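Local coordinates for translation initiation inhibitor (Streptococcus pyogenes, PDB 2EWC), which is of unknown function but belongs to the highly conserved YjgF family, for which inhibition of translation initiation has been suggested, at residues R5-V9 with R51-V56; D12-T16 with L27-V31; I38-I42 with N75-M79; V64-F70 with L111-V117. All coordinates share one frame; numbering follows the deposited sequence.

Contact 1: residues R5-V9 with R51-V56; sequences RRYDV and RRLALV
Asp8 receives two arginines from the C-terminal end of helix 38-54 on a single carboxylate oxygen, and a three-residue salt-bridge network results. Arg52 delivers NE to Asp8 OD2 at 2.8 Å, almost straight at 172°, with the oxygen lying in the guanidinium plane and approached nearly along its C-O axis. Arg51 reaches the same atom by a different route: its chain folds back at the CG-CD bond (chi3 67°) and brings NH2 to within 2.8 Å of Asp8 OD2 from above the carboxylate plane, in a less straight bond (147°). A water continues the network, donating to Asp8 O at 3.2 Å and accepting from Arg52 NH2 at 3.1 Å. Arg51 NH2 also pairs with Glu48, and Arg52 NH1 bonds to the carbonyl of Tyr29, so both guanidinium groups have partners beyond Asp8. Beside the salt bridges the contact is mainly apolar. Val56 CG1 sits over one face of Tyr7, 4.0 Å from the ring centroid in a CH-pi contact. The Tyr7 hydroxyl is hydrogen-bonded to Glu20. The corner at Asp8 thus docks strand 5-10, itself paired with strand 15-21, onto the end of helix 38-54 and the turn after it; Arg52 of the helix and Val56 of the turn also touch strand 24-30.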
loop_
_atom_site.group_PDB
_atom_site.type_symbol
_atom_site.label_atom_id
_atom_site.label_comp_id
_atom_site.label_asym_id
_atom_site.label_seq_id
_atom_site.Cartn_x
_atom_site.Cartn_y
_atom_site.Cartn_z
ATOM N N ARG B 5 16.711 -48.784 -3.530
ATOM C CA ARG B 5 15.808 -49.911 -3.424
ATOM C C ARG B 5 14.439 -49.505 -3.915
ATOM O O ARG B 5 13.955 -48.421 -3.582
ATOM C CB ARG B 5 15.747 -50.417 -1.990
ATOM C CG ARG B 5 17.105 -50.779 -1.407
ATOM C CD ARG B 5 17.013 -50.797 0.110
ATOM N NE ARG B 5 17.919 -51.775 0.711
ATOM C CZ ARG B 5 17.715 -53.093 0.716
ATOM N NH1 ARG B 5 16.634 -53.627 0.151
ATOM N NH2 ARG B 5 18.611 -53.886 1.282
ATOM N N ARG B 6 13.821 -50.381 -4.698
ATOM C CA ARG B 6 12.518 -50.126 -5.293
ATOM C C ARG B 6 11.472 -51.132 -4.761
ATOM O O ARG B 6 11.653 -52.335 -4.912
ATOM C CB ARG B 6 12.643 -50.181 -6.822
ATOM C CG ARG B 6 13.563 -49.071 -7.390
ATOM C CD ARG B 6 13.985 -49.335 -8.832
ATOM N NE ARG B 6 14.529 -48.126 -9.460
ATOM C CZ ARG B 6 15.822 -47.801 -9.496
ATOM N NH1 ARG B 6 16.199 -46.676 -10.093
ATOM N NH2 ARG B 6 16.743 -48.599 -8.950
ATOM N N TYR B 7 10.402 -50.636 -4.139
ATOM C CA TYR B 7 9.379 -51.492 -3.507
ATOM C C TYR B 7 8.042 -51.325 -4.201
ATOM O O TYR B 7 7.807 -50.289 -4.812
ATOM C CB TYR B 7 9.174 -51.101 -2.045
ATOM C CG TYR B 7 10.391 -51.209 -1.163
ATOM C CD1 TYR B 7 10.548 -52.284 -0.292
ATOM C CD2 TYR B 7 11.365 -50.211 -1.165
ATOM C CE1 TYR B 7 11.676 -52.373 0.543
ATOM C CE2 TYR B 7 12.486 -50.289 -0.344
ATOM C CZ TYR B 7 12.639 -51.371 0.498
ATOM O OH TYR B 7 13.740 -51.433 1.309
ATOM N N ASP B 8 7.166 -52.325 -4.105
ATOM C CA ASP B 8 5.831 -52.229 -4.696
ATOM C C ASP B 8 5.885 -51.826 -6.187
ATOM O O ASP B 8 5.190 -50.898 -6.631
ATOM C CB ASP B 8 5.005 -51.203 -3.899
ATOM C CG ASP B 8 3.521 -51.286 -4.195
ATOM O OD1 ASP B 8 3.062 -52.398 -4.561
ATOM O OD2 ASP B 8 2.823 -50.243 -4.058
ATOM N N VAL B 9 6.735 -52.512 -6.946
ATOM C CA VAL B 9 6.949 -52.228 -8.358
ATOM C C VAL B 9 5.761 -52.689 -9.189
ATOM O O VAL B 9 5.259 -53.795 -9.008
ATOM C CB VAL B 9 8.230 -52.895 -8.859
ATOM C CG1 VAL B 9 8.353 -52.785 -10.361
ATOM C CG2 VAL B 9 9.433 -52.255 -8.196
ATOM N N ARG B 51 0.019 -47.874 3.413
ATOM C CA ARG B 51 0.396 -49.229 3.014
ATOM C C ARG B 51 1.818 -49.224 2.501
ATOM O O ARG B 51 2.616 -50.056 2.892
ATOM C CB ARG B 51 -0.523 -49.786 1.916
ATOM C CG ARG B 51 -0.150 -51.225 1.498
ATOM C CD ARG B 51 -1.001 -51.798 0.359
ATOM N NE ARG B 51 -0.765 -51.092 -0.891
ATOM C CZ ARG B 51 0.240 -51.318 -1.738
ATOM N NH1 ARG B 51 1.138 -52.268 -1.502
ATOM N NH2 ARG B 51 0.344 -50.570 -2.844
ATOM N N ARG B 52 2.132 -48.289 1.611
ATOM C CA ARG B 52 3.456 -48.274 1.004
ATOM C C ARG B 52 4.523 -47.916 2.031
ATOM O O ARG B 52 5.562 -48.548 2.073
ATOM C CB ARG B 52 3.493 -47.351 -0.207
ATOM C CG ARG B 52 2.986 -48.020 -1.487
ATOM C CD ARG B 52 2.563 -46.954 -2.498
ATOM N NE ARG B 52 2.221 -47.521 -3.803
ATOM C CZ ARG B 52 1.728 -46.816 -4.826
ATOM N NH1 ARG B 52 1.492 -45.507 -4.704
ATOM N NH2 ARG B 52 1.465 -47.431 -5.983
ATOM N N LEU B 53 4.238 -46.928 2.865
ATOM C CA LEU B 53 5.132 -46.527 3.927
ATOM C C LEU B 53 5.414 -47.666 4.924
ATOM O O LEU B 53 6.533 -47.772 5.451
ATOM C CB LEU B 53 4.581 -45.284 4.647
ATOM C CG LEU B 53 4.626 -43.962 3.878
ATOM C CD1 LEU B 53 3.856 -42.884 4.632
ATOM C CD2 LEU B 53 6.072 -43.534 3.650
ATOM N N ALA B 54 4.405 -48.499 5.180
ATOM C CA ALA B 54 4.572 -49.646 6.058
ATOM C C ALA B 54 5.574 -50.692 5.521
ATOM O O ALA B 54 6.142 -51.457 6.290
ATOM C CB ALA B 54 3.209 -50.304 6.380
ATOM N N LEU B 55 5.809 -50.714 4.213
ATOM C CA LEU B 55 6.839 -51.601 3.636
ATOM C C LEU B 55 8.257 -51.334 4.183
ATOM O O LEU B 55 9.120 -52.211 4.171
ATOM C CB LEU B 55 6.825 -51.505 2.102
ATOM C CG LEU B 55 5.501 -51.960 1.468
ATOM C CD1 LEU B 55 5.381 -51.547 0.025
ATOM C CD2 LEU B 55 5.318 -53.468 1.617
ATOM N N VAL B 56 8.493 -50.120 4.670
ATOM C CA VAL B 56 9.804 -49.735 5.175
ATOM C C VAL B 56 9.707 -49.351 6.650
ATOM O O VAL B 56 10.596 -48.679 7.187
ATOM C CB VAL B 56 10.429 -48.599 4.321
ATOM C CG1 VAL B 56 10.756 -49.122 2.923
ATOM C CG2 VAL B 56 9.486 -47.360 4.230
HETATM O O HOH W 1 2.348 -49.855 -7.648
#

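Contact 2: residues D12-T16 with L27-V31; sequences DRGHT and LNYCV
The backbones come nearest at Thr16 and Asn28, 6.4 Å between CA atoms, where the hairpin arms 15-21 and 24-30 diverge. Thr16 O still comes to 3.1 Å from Asn28 CB, but the backbone of Asn28 is paired with Gly17. Just before this point, Gly14 and His15 both lie opposite Asn10 and form a G1 beta bulge, with Gly14 at the positive phi (73°) usual for its first position. His15 then turns its ring toward the other arm, with CG between the backbone N and the carbonyl carbon (chi1 68°). Asn28 ND2 rests 3.4 Å above the His15 ring plane, over its centre, with amide and imidazole planes 31° apart. This hairpin, inside the YjgF-fold sheet between strands 5-10 and 112-119, meets a second subunit at its open end: Asn28 OD1 accepts from the backbone N of Arg94 of that subunit, and Arg94 also packs on His15. The Tyr29 side chain crosses that of His15 at about a right angle. Its OH stands 3.6 Å from His15 CE1, and Asn28 ND2 lies over the rim of one Tyr29 face. His15 ND1 is buried without a partner in the model. Arg13 NH1 comes to 3.3 Å from Tyr29 OH, although the salt bridge of the Arg13 guanidinium is to Glu80 of the second subunit.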
loop_
_atom_site.group_PDB
_atom_site.type_symbol
_atom_site.label_atom_id
_atom_site.label_comp_id
_atom_site.label_asym_id
_atom_site.label_seq_id
_atom_site.Cartn_x
_atom_site.Cartn_y
_atom_site.Cartn_z
ATOM N N ASP B 12 3.426 -53.489 -15.274
ATOM C CA ASP B 12 2.573 -53.052 -16.392
ATOM C C ASP B 12 2.584 -51.550 -16.632
ATOM O O ASP B 12 2.526 -51.101 -17.781
ATOM C CB ASP B 12 1.116 -53.478 -16.169
ATOM C CG ASP B 12 0.993 -54.900 -15.661
ATOM O OD1 ASP B 12 0.093 -55.136 -14.825
ATOM O OD2 ASP B 12 1.794 -55.778 -16.079
ATOM N N ARG B 13 2.622 -50.768 -15.556
ATOM C CA ARG B 13 2.584 -49.310 -15.696
ATOM C C ARG B 13 3.995 -48.716 -15.840
ATOM O O ARG B 13 4.157 -47.605 -16.344
ATOM C CB ARG B 13 1.836 -48.646 -14.529
ATOM C CG ARG B 13 0.519 -49.318 -14.050
ATOM C CD ARG B 13 -0.498 -49.666 -15.159
ATOM N NE ARG B 13 -0.732 -48.567 -16.093
ATOM C CZ ARG B 13 -1.254 -47.388 -15.756
ATOM N NH1 ARG B 13 -1.590 -47.133 -14.490
ATOM N NH2 ARG B 13 -1.428 -46.444 -16.687
ATOM N N GLY B 14 5.017 -49.465 -15.434
ATOM C CA GLY B 14 6.389 -48.955 -15.482
ATOM C C GLY B 14 6.650 -47.904 -14.411
ATOM O O GLY B 14 7.203 -46.848 -14.702
ATOM N N HIS B 15 6.240 -48.184 -13.175
ATOM C CA HIS B 15 6.533 -47.300 -12.043
ATOM C C HIS B 15 6.854 -48.094 -10.777
ATOM O O HIS B 15 6.520 -49.280 -10.675
ATOM C CB HIS B 15 5.403 -46.279 -11.807
ATOM C CG HIS B 15 4.103 -46.868 -11.326
ATOM N ND1 HIS B 15 2.889 -46.571 -11.917
ATOM C CD2 HIS B 15 3.820 -47.685 -10.281
ATOM C CE1 HIS B 15 1.920 -47.196 -11.263
ATOM N NE2 HIS B 15 2.459 -47.883 -10.271
ATOM N N THR B 16 7.498 -47.441 -9.816
ATOM C CA THR B 16 7.782 -48.043 -8.528
ATOM C C THR B 16 6.945 -47.341 -7.459
ATOM O O THR B 16 6.936 -46.090 -7.379
ATOM C CB THR B 16 9.288 -47.920 -8.192
ATOM O OG1 THR B 16 10.048 -48.674 -9.151
ATOM C CG2 THR B 16 9.581 -48.424 -6.798
ATOM N N LEU B 27 7.208 -41.677 -2.940
ATOM C CA LEU B 27 5.958 -42.383 -3.226
ATOM C C LEU B 27 5.424 -42.042 -4.610
ATOM O O LEU B 27 5.273 -40.863 -4.961
ATOM C CB LEU B 27 4.911 -42.047 -2.165
ATOM C CG LEU B 27 5.173 -42.612 -0.755
ATOM C CD1 LEU B 27 5.021 -41.537 0.341
ATOM C CD2 LEU B 27 4.240 -43.746 -0.516
ATOM N N ASN B 28 5.181 -43.078 -5.404
ATOM C CA ASN B 28 4.423 -42.959 -6.637
ATOM C C ASN B 28 3.015 -42.401 -6.282
ATOM O O ASN B 28 2.638 -42.370 -5.097
ATOM C CB ASN B 28 4.343 -44.340 -7.282
ATOM C CG ASN B 28 3.827 -44.308 -8.700
ATOM O OD1 ASN B 28 4.563 -44.013 -9.631
ATOM N ND2 ASN B 28 2.556 -44.638 -8.875
ATOM N N TYR B 29 2.260 -41.907 -7.270
ATOM C CA TYR B 29 0.905 -41.408 -6.984
ATOM C C TYR B 29 0.113 -42.514 -6.275
ATOM O O TYR B 29 0.224 -43.696 -6.621
ATOM C CB TYR B 29 0.173 -40.926 -8.258
ATOM C CG TYR B 29 -0.111 -42.025 -9.261
ATOM C CD1 TYR B 29 -1.260 -42.814 -9.155
ATOM C CD2 TYR B 29 0.780 -42.280 -10.318
ATOM C CE1 TYR B 29 -1.523 -43.837 -10.086
ATOM C CE2 TYR B 29 0.534 -43.283 -11.240
ATOM C CZ TYR B 29 -0.624 -44.060 -11.123
ATOM O OH TYR B 29 -0.877 -45.071 -12.030
ATOM N N CYS B 30 -0.650 -42.118 -5.264
ATOM C CA CYS B 30 -1.468 -43.020 -4.479
ATOM C C CYS B 30 -2.934 -42.758 -4.736
ATOM O O CYS B 30 -3.387 -41.625 -4.723
ATOM C CB CYS B 30 -1.202 -42.836 -2.991
ATOM S SG CYS B 30 0.478 -43.179 -2.497
ATOM N N VAL B 31 -3.668 -43.846 -4.894
ATOM C CA VAL B 31 -5.031 -43.842 -5.339
ATOM C C VAL B 31 -5.746 -44.970 -4.590
ATOM O O VAL B 31 -5.139 -46.005 -4.335
ATOM C CB VAL B 31 -5.027 -44.043 -6.886
ATOM C CG1 VAL B 31 -5.548 -45.426 -7.306
ATOM C CG2 VAL B 31 -5.780 -42.965 -7.539
#

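Contact 3: residues I38-I42 with N75-M79; sequences IESQI and NIPVM
Ile38 O, at the start of helix 38-54, is held by two amides of its own turn: Ile42 N at 3.0 Å and, more weakly, Gln41 N. Asn75 O does the same across the contact, accepting from Met79 N at 3.2 Å and weakly from Val78 N as helix 76-87 begins. With these polar atoms committed to their own helices, what passes between the two segments is van der Waals packing. Val78, Ile42 and Ile38 share most of it. Val78 CG1, anti to the backbone N (chi1 -180°), points at the first turn of the other helix, where it meets Glu39 CA at 3.8 Å and Ile42 CD1 at 3.8 Å, with Ile38 CG2 slightly farther off. The backbones come close as well, Glu39 and Val78 lying 6.3 Å apart between CA atoms. Ile42 sets CD1 against the backbone and CB of Met79, 3.9 Å from CB, their side chains crossing at about a right angle. Met79, a selenomethionine in this crystal, then leads its selenium end away from the contact toward Cys68 and Phe70 of the sheet. At the N-terminal ends of the two segments, Ile38 CG1 lies against the amide of Asn75, 3.8 Å from ND2, as the two side chains approach from opposite directions. Asn75 and Val78 also pack on Gly106 and Pro107 of a third subunit. Ile42 and Met79 both rest on Phe112, so the neighbouring helix starts cover the same side of the sheet, an arrangement typical of the two-layer alpha/beta fold of the YjgF family.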
loop_
_atom_site.group_PDB
_atom_site.type_symbol
_atom_site.label_atom_id
_atom_site.label_comp_id
_atom_site.label_asym_id
_atom_site.label_seq_id
_atom_site.Cartn_x
_atom_site.Cartn_y
_atom_site.Cartn_z
ATOM N N ILE B 38 -15.661 -38.098 -3.084
ATOM C CA ILE B 38 -14.374 -37.437 -2.822
ATOM C C ILE B 38 -13.742 -37.806 -1.467
ATOM O O ILE B 38 -12.582 -38.149 -1.438
ATOM C CB ILE B 38 -14.407 -35.889 -3.026
ATOM C CG1 ILE B 38 -13.009 -35.295 -2.822
ATOM C CG2 ILE B 38 -15.508 -35.213 -2.126
ATOM C CD1 ILE B 38 -11.948 -35.728 -3.887
ATOM N N GLU B 39 -14.505 -37.752 -0.371
ATOM C CA GLU B 39 -13.937 -38.033 0.954
ATOM C C GLU B 39 -13.355 -39.448 0.999
ATOM O O GLU B 39 -12.253 -39.655 1.518
ATOM C CB GLU B 39 -14.975 -37.823 2.067
ATOM C CG GLU B 39 -14.394 -37.758 3.479
ATOM C CD GLU B 39 -15.485 -37.621 4.548
ATOM O OE1 GLU B 39 -15.635 -38.554 5.370
ATOM O OE2 GLU B 39 -16.224 -36.594 4.546
ATOM N N SER B 40 -14.091 -40.407 0.434
ATOM C CA SER B 40 -13.666 -41.808 0.405
ATOM C C SER B 40 -12.427 -42.038 -0.460
ATOM O O SER B 40 -11.604 -42.900 -0.143
ATOM C CB SER B 40 -14.801 -42.713 -0.070
ATOM O OG SER B 40 -15.977 -42.503 0.696
ATOM N N GLN B 41 -12.295 -41.279 -1.548
ATOM C CA GLN B 41 -11.128 -41.429 -2.440
ATOM C C GLN B 41 -9.909 -40.824 -1.802
ATOM O O GLN B 41 -8.810 -41.303 -2.013
ATOM C CB GLN B 41 -11.368 -40.832 -3.830
ATOM C CG GLN B 41 -12.380 -41.609 -4.616
ATOM C CD GLN B 41 -12.364 -41.282 -6.078
ATOM O OE1 GLN B 41 -11.375 -40.776 -6.608
ATOM N NE2 GLN B 41 -13.464 -41.577 -6.752
ATOM N N ILE B 42 -10.120 -39.762 -1.025
ATOM C CA ILE B 42 -9.055 -39.152 -0.253
ATOM C C ILE B 42 -8.553 -40.125 0.830
ATOM O O ILE B 42 -7.342 -40.362 0.924
ATOM C CB ILE B 42 -9.470 -37.792 0.351
ATOM C CG1 ILE B 42 -9.729 -36.771 -0.781
ATOM C CG2 ILE B 42 -8.366 -37.281 1.318
ATOM C CD1 ILE B 42 -10.479 -35.524 -0.340
ATOM N N ASN B 75 -12.210 -29.022 -3.609
ATOM C CA ASN B 75 -12.313 -30.073 -2.596
ATOM C C ASN B 75 -11.170 -30.061 -1.552
ATOM O O ASN B 75 -11.140 -30.914 -0.670
ATOM C CB ASN B 75 -12.349 -31.441 -3.275
ATOM C CG ASN B 75 -13.692 -31.754 -3.891
ATOM O OD1 ASN B 75 -14.751 -31.479 -3.314
ATOM N ND2 ASN B 75 -13.660 -32.354 -5.071
ATOM N N ILE B 76 -10.233 -29.126 -1.655
ATOM C CA ILE B 76 -9.186 -28.974 -0.623
ATOM C C ILE B 76 -9.719 -29.034 0.831
ATOM O O ILE B 76 -9.131 -29.729 1.637
ATOM C CB ILE B 76 -8.318 -27.710 -0.839
ATOM C CG1 ILE B 76 -7.260 -27.951 -1.927
ATOM C CG2 ILE B 76 -7.557 -27.293 0.443
ATOM C CD1 ILE B 76 -6.692 -26.655 -2.442
ATOM N N PRO B 77 -10.815 -28.306 1.170
ATOM C CA PRO B 77 -11.334 -28.437 2.554
ATOM C C PRO B 77 -11.765 -29.865 2.950
ATOM O O PRO B 77 -11.683 -30.228 4.127
ATOM C CB PRO B 77 -12.558 -27.492 2.597
ATOM C CG PRO B 77 -12.435 -26.587 1.421
ATOM C CD PRO B 77 -11.588 -27.330 0.375
ATOM N N VAL B 78 -12.233 -30.665 1.992
ATOM C CA VAL B 78 -12.558 -32.066 2.280
ATOM C C VAL B 78 -11.259 -32.761 2.665
ATOM O O VAL B 78 -11.219 -33.472 3.653
ATOM C CB VAL B 78 -13.221 -32.792 1.078
ATOM C CG1 VAL B 78 -13.548 -34.265 1.434
ATOM C CG2 VAL B 78 -14.493 -32.031 0.601
HETATM N N MSE B 79 -10.197 -32.545 1.885
HETATM C CA MSE B 79 -8.911 -33.171 2.186
HETATM C C MSE B 79 -8.340 -32.687 3.525
HETATM O O MSE B 79 -7.767 -33.479 4.269
HETATM C CB MSE B 79 -7.883 -32.966 1.051
HETATM C CG MSE B 79 -6.480 -33.610 1.349
HETATM SE SE MSE B 79 -5.116 -33.166 0.234
HETATM C CE MSE B 79 -5.050 -31.377 0.517
#

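Contact 4: residues V64-F70 with L111-V117; sequences VQMDCLF and LFQVDGV
Phe70 and Phe112 form the apolar end of this contact: the edge of Phe112 is directed at the face of Phe70, with CE1 3.6 Å from Phe70 CZ and the ring planes 66° apart. Phe112 CG stands trans to the backbone N (chi1 -179°), which carries its ring edge to Phe70. The same side of the sheet continues through Cys68, whose CB lies 4.0 Å from Phe112 CE1, to Val114 and Met66, where Val114 CG2 touches Met66 CG at 3.6 Å. Helices 38-54 and 76-87 cover this side. The two strands are joined by an antiparallel ladder. In the hydrogen-bonded pair Leu69 and Gln113 both amides are engaged, and Leu69 N reaches Gln113 O at 2.8 Å. At Val64 and Gln65, both facing Val117, a classic beta bulge interrupts the regular register: Val64 N donates to Val117 O at 2.9 Å and Gln65 N joins it weakly. The other face mixes Leu69 and Val117 with a polar patch of Gln65, Asp67, Gln113 and Asp115. There Gln65 NE2 holds Asp67 OD1 at 2.7 Å, and the Asp67 and Asp115 side chains lie side by side, pointing the same way. Lys95 of this chain pairs with Asp67, and Lys95 of the second subunit with both aspartates. So placed, the two acids would probably repel each other; the lysines of two subunits probably offset this, so the acidic patch is balanced partly by the assembly.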
loop_
_atom_site.group_PDB
_atom_site.type_symbol
_atom_site.label_atom_id
_atom_site.label_comp_id
_atom_site.label_asym_id
_atom_site.label_seq_id
_atom_site.Cartn_x
_atom_site.Cartn_y
_atom_site.Cartn_z
ATOM N N VAL B 64 7.201 -35.837 4.725
ATOM C CA VAL B 64 7.702 -34.465 4.750
ATOM C C VAL B 64 7.049 -33.555 3.709
ATOM O O VAL B 64 6.946 -32.340 3.930
ATOM C CB VAL B 64 9.273 -34.380 4.663
ATOM C CG1 VAL B 64 9.928 -35.150 5.819
ATOM C CG2 VAL B 64 9.821 -34.872 3.318
ATOM N N GLN B 65 6.586 -34.130 2.603
ATOM C CA GLN B 65 6.036 -33.324 1.499
ATOM C C GLN B 65 5.022 -34.145 0.726
ATOM O O GLN B 65 5.209 -35.339 0.550
ATOM C CB GLN B 65 7.153 -32.797 0.560
ATOM C CG GLN B 65 6.717 -31.631 -0.332
ATOM C CD GLN B 65 6.010 -32.100 -1.602
ATOM O OE1 GLN B 65 6.216 -33.228 -2.041
ATOM N NE2 GLN B 65 5.172 -31.231 -2.196
HETATM N N MSE B 66 3.949 -33.500 0.275
HETATM C CA MSE B 66 2.836 -34.194 -0.374
HETATM C C MSE B 66 2.334 -33.321 -1.501
HETATM O O MSE B 66 2.125 -32.137 -1.299
HETATM C CB MSE B 66 1.704 -34.373 0.632
HETATM C CG MSE B 66 1.158 -35.781 0.760
HETATM SE SE MSE B 66 0.117 -36.078 2.226
HETATM C CE MSE B 66 -0.775 -34.558 2.359
ATOM N N ASP B 67 2.159 -33.895 -2.689
ATOM C CA ASP B 67 1.492 -33.199 -3.790
ATOM C C ASP B 67 0.095 -33.807 -3.908
ATOM O O ASP B 67 -0.023 -35.025 -3.986
ATOM C CB ASP B 67 2.266 -33.385 -5.100
ATOM C CG ASP B 67 3.452 -32.452 -5.215
ATOM O OD1 ASP B 67 3.605 -31.571 -4.348
ATOM O OD2 ASP B 67 4.242 -32.580 -6.179
ATOM N N CYS B 68 -0.943 -32.975 -3.884
ATOM C CA CYS B 68 -2.323 -33.486 -3.936
ATOM C C CYS B 68 -2.966 -33.118 -5.255
ATOM O O CYS B 68 -2.994 -31.941 -5.629
ATOM C CB CYS B 68 -3.141 -32.937 -2.772
ATOM S SG CYS B 68 -2.233 -32.987 -1.183
ATOM N N LEU B 69 -3.453 -34.119 -5.984
ATOM C CA LEU B 69 -4.012 -33.869 -7.317
ATOM C C LEU B 69 -5.535 -34.024 -7.276
ATOM O O LEU B 69 -6.035 -35.084 -6.918
ATOM C CB LEU B 69 -3.416 -34.828 -8.365
ATOM C CG LEU B 69 -1.896 -34.871 -8.634
ATOM C CD1 LEU B 69 -1.553 -35.823 -9.804
ATOM C CD2 LEU B 69 -1.326 -33.509 -8.920
ATOM N N PHE B 70 -6.264 -32.990 -7.686
ATOM C CA PHE B 70 -7.722 -33.005 -7.604
ATOM C C PHE B 70 -8.304 -32.807 -8.994
ATOM O O PHE B 70 -7.828 -31.952 -9.758
ATOM C CB PHE B 70 -8.250 -31.829 -6.780
ATOM C CG PHE B 70 -7.911 -31.862 -5.306
ATOM C CD1 PHE B 70 -8.864 -32.297 -4.371
ATOM C CD2 PHE B 70 -6.695 -31.372 -4.849
ATOM C CE1 PHE B 70 -8.584 -32.317 -3.021
ATOM C CE2 PHE B 70 -6.401 -31.371 -3.480
ATOM C CZ PHE B 70 -7.341 -31.856 -2.561
ATOM N N LEU B 111 -11.291 -39.076 -8.791
ATOM C CA LEU B 111 -11.350 -37.686 -8.332
ATOM C C LEU B 111 -10.084 -37.147 -7.683
ATOM O O LEU B 111 -9.939 -35.933 -7.528
ATOM C CB LEU B 111 -12.533 -37.494 -7.351
ATOM C CG LEU B 111 -13.909 -38.003 -7.823
ATOM C CD1 LEU B 111 -14.951 -38.083 -6.679
ATOM C CD2 LEU B 111 -14.462 -37.192 -9.051
ATOM N N PHE B 112 -9.176 -38.033 -7.280
ATOM C CA PHE B 112 -8.100 -37.631 -6.381
ATOM C C PHE B 112 -6.918 -38.599 -6.412
ATOM O O PHE B 112 -7.107 -39.818 -6.487
ATOM C CB PHE B 112 -8.658 -37.519 -4.959
ATOM C CG PHE B 112 -7.645 -37.098 -3.938
ATOM C CD1 PHE B 112 -7.314 -35.750 -3.777
ATOM C CD2 PHE B 112 -7.003 -38.049 -3.155
ATOM C CE1 PHE B 112 -6.359 -35.349 -2.830
ATOM C CE2 PHE B 112 -6.040 -37.668 -2.211
ATOM C CZ PHE B 112 -5.732 -36.301 -2.042
ATOM N N GLN B 113 -5.709 -38.044 -6.378
ATOM C CA GLN B 113 -4.480 -38.824 -6.228
ATOM C C GLN B 113 -3.588 -38.043 -5.297
ATOM O O GLN B 113 -3.750 -36.830 -5.171
ATOM C CB GLN B 113 -3.747 -39.008 -7.550
ATOM C CG GLN B 113 -4.481 -39.830 -8.601
ATOM C CD GLN B 113 -3.621 -40.056 -9.846
ATOM O OE1 GLN B 113 -2.628 -39.365 -10.056
ATOM N NE2 GLN B 113 -4.021 -41.015 -10.691
ATOM N N VAL B 114 -2.662 -38.733 -4.632
ATOM C CA VAL B 114 -1.668 -38.050 -3.827
ATOM C C VAL B 114 -0.300 -38.718 -4.008
ATOM O O VAL B 114 -0.219 -39.900 -4.281
ATOM C CB VAL B 114 -2.113 -37.938 -2.342
ATOM C CG1 VAL B 114 -2.170 -39.332 -1.626
ATOM C CG2 VAL B 114 -1.247 -36.948 -1.605
ATOM N N ASP B 115 0.770 -37.936 -3.936
ATOM C CA ASP B 115 2.099 -38.508 -3.865
ATOM C C ASP B 115 2.866 -37.799 -2.761
ATOM O O ASP B 115 2.312 -36.942 -2.070
ATOM C CB ASP B 115 2.796 -38.458 -5.237
ATOM C CG ASP B 115 3.447 -37.110 -5.542
ATOM O OD1 ASP B 115 4.329 -37.069 -6.442
ATOM O OD2 ASP B 115 3.109 -36.090 -4.896
ATOM N N GLY B 116 4.132 -38.142 -2.564
ATOM C CA GLY B 116 4.911 -37.464 -1.538
ATOM C C GLY B 116 6.323 -37.967 -1.381
ATOM O O GLY B 116 6.749 -38.913 -2.063
ATOM N N VAL B 117 7.038 -37.305 -0.470
ATOM C CA VAL B 117 8.358 -37.692 -0.033
ATOM C C VAL B 117 8.261 -38.000 1.481
ATOM O O VAL B 117 7.614 -37.270 2.216
ATOM C CB VAL B 117 9.391 -36.538 -0.286
ATOM C CG1 VAL B 117 10.799 -37.001 0.018
ATOM C CG2 VAL B 117 9.305 -36.007 -1.744
HETATM O O HOH W 2 5.579 -34.716 -4.023
#

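In the fold
From the N terminus, strand 5-10 meets the end of helix 38-54 in contact 1, closing a loop within which contact 2 shapes the hairpin 15-21 and 24-30. The two meet where Arg52 NH1 reaches Tyr29 O. Contact 3 opens at the other end of the same helix and closes the loop to helix 76-87, so it crosses contact 1 in sequence; its centre lies about 24 Å from that of contact 1, on the opposite side of the chain's centre. Contact 4 follows contact 1 in series but crosses contact 3, closing the loop from strand 63-70 to strand 112-119, whose face those helices pack against. Strand 112-119 also neighbours strand 24-30, which joins contact 4 to contact 2 within one sheet.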